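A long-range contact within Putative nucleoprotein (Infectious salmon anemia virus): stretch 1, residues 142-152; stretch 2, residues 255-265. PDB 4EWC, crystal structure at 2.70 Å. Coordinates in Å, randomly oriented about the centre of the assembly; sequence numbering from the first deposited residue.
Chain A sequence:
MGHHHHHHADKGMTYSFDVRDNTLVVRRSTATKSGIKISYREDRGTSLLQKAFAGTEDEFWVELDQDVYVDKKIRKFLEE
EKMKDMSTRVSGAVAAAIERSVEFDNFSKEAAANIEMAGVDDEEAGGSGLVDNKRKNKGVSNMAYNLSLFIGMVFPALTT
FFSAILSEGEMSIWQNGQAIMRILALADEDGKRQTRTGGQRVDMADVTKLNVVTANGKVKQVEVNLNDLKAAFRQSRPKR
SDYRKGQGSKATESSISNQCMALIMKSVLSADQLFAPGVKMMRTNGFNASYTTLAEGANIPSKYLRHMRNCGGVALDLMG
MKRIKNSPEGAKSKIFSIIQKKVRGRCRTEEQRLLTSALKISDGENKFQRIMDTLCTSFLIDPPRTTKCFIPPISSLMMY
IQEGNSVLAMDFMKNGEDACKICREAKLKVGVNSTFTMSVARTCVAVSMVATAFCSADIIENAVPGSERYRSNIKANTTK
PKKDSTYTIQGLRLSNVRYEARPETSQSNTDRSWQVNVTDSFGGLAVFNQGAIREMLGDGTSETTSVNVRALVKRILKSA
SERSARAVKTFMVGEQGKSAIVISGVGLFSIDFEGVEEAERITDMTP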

# COMPACT_ATOMS: atom_id res chain seq x y z
N ASN A 142 29.98 -19.01 5.07
CA ASN A 142 30.03 -20.44 5.37
C ASN A 142 28.66 -21.03 5.45
O ASN A 142 28.40 -22.09 4.90
N MSE A 143 27.81 -20.32 6.18
CA MSE A 143 26.47 -20.77 6.44
C MSE A 143 25.75 -20.88 5.11
O MSE A 143 24.99 -21.82 4.91
N ALA A 144 26.01 -19.95 4.20
CA ALA A 144 25.38 -20.01 2.89
C ALA A 144 25.85 -21.23 2.11
O ALA A 144 25.03 -21.99 1.58
N TYR A 145 27.16 -21.41 2.04
CA TYR A 145 27.75 -22.53 1.30
C TYR A 145 27.28 -23.87 1.87
O TYR A 145 27.03 -24.83 1.13
N ASN A 146 27.16 -23.92 3.20
CA ASN A 146 26.72 -25.13 3.89
C ASN A 146 25.28 -25.47 3.59
O ASN A 146 24.93 -26.63 3.37
N LEU A 147 24.45 -24.43 3.58
CA LEU A 147 23.05 -24.59 3.26
C LEU A 147 22.87 -25.04 1.81
O LEU A 147 22.06 -25.92 1.56
N SER A 148 23.62 -24.46 0.87
CA SER A 148 23.53 -24.92 -0.52
C SER A 148 24.04 -26.34 -0.70
O SER A 148 23.52 -27.09 -1.53
N LEU A 149 25.06 -26.69 0.07
CA LEU A 149 25.60 -28.04 -0.00
C LEU A 149 24.56 -29.02 0.53
O LEU A 149 24.23 -30.01 -0.13
N PHE A 150 24.05 -28.70 1.71
CA PHE A 150 22.98 -29.45 2.34
C PHE A 150 21.83 -29.69 1.37
O PHE A 150 21.40 -30.82 1.19
N ILE A 151 21.33 -28.61 0.77
CA ILE A 151 20.20 -28.74 -0.14
C ILE A 151 20.56 -29.60 -1.36
O ILE A 151 19.87 -30.55 -1.68
N GLY A 152 21.67 -29.28 -2.01
CA GLY A 152 22.14 -30.06 -3.14
C GLY A 152 22.32 -31.56 -2.91
O GLY A 152 22.25 -32.34 -3.86
N SER A 255 24.98 -31.15 13.93
CA SER A 255 24.89 -29.74 14.31
C SER A 255 24.56 -28.84 13.13
O SER A 255 23.67 -27.99 13.22
N ILE A 256 25.26 -29.04 12.03
CA ILE A 256 25.08 -28.20 10.86
C ILE A 256 23.77 -28.56 10.15
O ILE A 256 23.02 -27.67 9.72
N SER A 257 23.50 -29.86 10.04
CA SER A 257 22.24 -30.35 9.52
C SER A 257 21.10 -29.59 10.23
O SER A 257 20.26 -28.98 9.59
N ASN A 258 21.13 -29.59 11.56
CA ASN A 258 20.14 -28.87 12.33
C ASN A 258 20.06 -27.36 12.03
O ASN A 258 18.97 -26.79 11.97
N GLN A 259 21.20 -26.72 11.80
CA GLN A 259 21.16 -25.31 11.40
C GLN A 259 20.41 -25.12 10.08
O GLN A 259 19.56 -24.24 9.97
N CYS A 260 20.73 -25.95 9.09
CA CYS A 260 20.05 -25.95 7.80
C CYS A 260 18.55 -26.25 7.91
O CYS A 260 17.71 -25.61 7.26
N MSE A 261 18.22 -27.24 8.73
CA MSE A 261 16.81 -27.57 8.93
C MSE A 261 16.06 -26.41 9.62
O MSE A 261 14.94 -26.13 9.29
N ALA A 262 16.73 -25.72 10.53
CA ALA A 262 16.15 -24.52 11.11
C ALA A 262 15.87 -23.44 10.06
O ALA A 262 14.83 -22.79 10.09
N LEU A 263 16.79 -23.27 9.12
CA LEU A 263 16.65 -22.22 8.10
C LEU A 263 15.53 -22.56 7.13
O LEU A 263 14.74 -21.69 6.74
N ILE A 264 15.49 -23.83 6.75
CA ILE A 264 14.47 -24.35 5.84
C ILE A 264 13.09 -24.49 6.51
O ILE A 264 12.05 -24.13 5.94
N MSE A 265 13.06 -24.99 7.74
CA MSE A 265 11.79 -25.04 8.45
C MSE A 265 11.20 -23.65 8.71
O MSE A 265 9.99 -23.49 8.60

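Two helices, separated by more than a hundred residues in sequence, cross almost at a right angle (86°), and at the crossing point the small side chain of C260 lies over one face of the F150 ring. C260 CB sits 3.7 Å from the centroid of the F150 ring and 16° off its normal, a CH-pi contact. C260 SG, in the m rotamer, lies obliquely to the same ring, 4.3 Å from the F150 centroid, and comes within 3.5 Å of F150 CB. The sulfur also reaches the opposing backbone: C260 SG is 3.8 Å from L147 CA and 3.9 Å from N146 O. Such contact with main-chain atoms fits the close register here, where L147 CA and C260 CA are 5.6 Å apart, although the helix axes come no nearer than 9.8 Å.

F150 supplies the most extensive contact surface of the pair. Its CA-to-CB bond points toward the second helix, and with chi1 t and chi2 at -78° the ring enters a hole formed by S257, C260, M261 and I264. S257 OG lies at the ring edge, near its plane, 3.2 Å from F150 CE2. M261 and I264 approach obliquely: F150 CZ is 4.0 Å from M261 CG, and F150 CE1 is 4.1 Å from I264 CD1. The selenium of M261, a selenomethionine with all three chi angles m, is a more distant oblique neighbour, with SE 5.3 Å from the F150 centroid.

One turn earlier, L147 starts out sideways, but its t, p rotamer brings its end nearer the second helix. L147 CD1 packs 3.9 Å from C260 CB and also 3.9 Å from I264 CG1, while L147 CD2 meets L263 CD1 at 4.2 Å. I264 (m, t) points toward the first helix and thereby serves three of its residues, since I264 CD1 also lies 3.9 Å from I151 CG1. I151, likewise m, t, starts sideways and adds only a small patch.

Toward the start of the first helix, the selenomethionine M143 (t, p, p) also leaves its backbone sideways and then approaches the second helix. M143 CG contacts L263 CD1 at 4.1 Å; L263 is m, t and points toward the first helix, so it touches both M143 and L147. The methyl of M143 comes close to a polar group, with M143 CE 3.3 Å from Q259 NE2. Q259 (m, t, chi3 -52°) reaches this point by extending from a sideways start.

N146 (m) and I256 (m, t) both point inward and meet at N146 ND2 to I256 CG2, 4.1 Å. The amide of N146 does not depend on this apolar neighbour, because its OD1 and ND2 are hydrogen-bonded elsewhere in the structure. No hydrogen bond crosses between the two stretches; each backbone instead closes its own helical ladder, as in L147 N to M143 O at 3.0 Å and C260 N to I256 O at 2.9 Å. The interface, 542 Å² summed over both sides, therefore rests chiefly on apolar packing.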

# COMPACT_ATOMS: atom_id res chain seq x y z
CB ASN A 142 30.70 -20.70 6.72
CG ASN A 142 32.21 -20.59 6.66
OD1 ASN A 142 32.81 -20.65 5.58
ND2 ASN A 142 32.82 -20.45 7.82
CB MSE A 143 25.76 -19.80 7.35
CG MSE A 143 24.35 -20.22 7.71
SE MSE A 143 24.33 -21.91 8.73
CE MSE A 143 25.08 -21.27 10.42
CB ALA A 144 25.67 -18.74 2.11
CB TYR A 145 29.28 -22.45 1.30
CG TYR A 145 29.93 -23.66 0.67
CD1 TYR A 145 30.11 -23.74 -0.71
CD2 TYR A 145 30.35 -24.74 1.45
CE1 TYR A 145 30.70 -24.86 -1.30
CE2 TYR A 145 30.94 -25.86 0.87
CZ TYR A 145 31.12 -25.91 -0.50
OH TYR A 145 31.69 -27.02 -1.08
CB ASN A 146 26.93 -24.99 5.40
CG ASN A 146 28.40 -25.07 5.78
OD1 ASN A 146 29.23 -25.50 4.98
ND2 ASN A 146 28.72 -24.66 6.99
CB LEU A 147 22.25 -23.31 3.57
CG LEU A 147 20.76 -23.37 3.20
CD1 LEU A 147 19.99 -24.39 4.04
CD2 LEU A 147 20.13 -22.00 3.31
CB SER A 148 24.28 -23.99 -1.48
OG SER A 148 23.62 -22.76 -1.62
CB LEU A 149 26.89 -28.14 0.81
CG LEU A 149 27.54 -29.52 0.79
CD1 LEU A 149 27.65 -29.98 -0.65
CD2 LEU A 149 28.91 -29.53 1.44
CB PHE A 150 22.48 -28.73 3.60
CG PHE A 150 21.40 -29.47 4.34
CD1 PHE A 150 20.08 -29.46 3.90
CD2 PHE A 150 21.70 -30.16 5.50
CE1 PHE A 150 19.10 -30.15 4.58
CE2 PHE A 150 20.73 -30.85 6.19
CZ PHE A 150 19.43 -30.84 5.73
CB ILE A 151 19.63 -27.37 -0.57
CG1 ILE A 151 18.95 -26.69 0.62
CG2 ILE A 151 18.61 -27.56 -1.69
CD1 ILE A 151 18.72 -25.20 0.44
CB SER A 255 26.22 -29.30 14.96
OG SER A 255 26.52 -27.93 14.74
CB ILE A 256 26.31 -28.27 9.94
CG1 ILE A 256 27.54 -27.84 10.75
CG2 ILE A 256 26.14 -27.40 8.72
CD1 ILE A 256 28.82 -27.80 9.97
CB SER A 257 22.11 -31.86 9.74
OG SER A 257 21.02 -32.40 8.98
CB ASN A 258 20.28 -29.17 13.82
CG ASN A 258 20.03 -30.63 14.14
OD1 ASN A 258 19.46 -31.36 13.33
ND2 ASN A 258 20.45 -31.08 15.32
CB GLN A 259 22.58 -24.74 11.29
CG GLN A 259 23.29 -24.61 12.60
CD GLN A 259 24.71 -24.10 12.44
OE1 GLN A 259 25.49 -24.64 11.65
NE2 GLN A 259 25.06 -23.05 13.17
CB CYS A 260 20.72 -26.98 6.86
SG CYS A 260 22.45 -26.60 6.42
CB MSE A 261 16.68 -28.91 9.67
CG MSE A 261 17.05 -30.10 8.81
SE MSE A 261 15.66 -30.35 7.40
CE MSE A 261 14.19 -30.80 8.55
CB ALA A 262 17.03 -23.97 12.23
CB LEU A 263 17.97 -22.01 7.36
CG LEU A 263 19.07 -21.40 8.22
CD1 LEU A 263 20.42 -21.39 7.50
CD2 LEU A 263 18.67 -19.99 8.61
CB ILE A 264 14.93 -25.70 5.23
CG1 ILE A 264 16.29 -25.50 4.56
CG2 ILE A 264 13.93 -26.24 4.23
CD1 ILE A 264 16.90 -26.78 3.98
CB MSE A 265 11.82 -25.94 9.71
CG MSE A 265 12.10 -27.44 9.40
SE MSE A 265 10.88 -28.29 8.08
CE MSE A 265 11.37 -27.49 6.40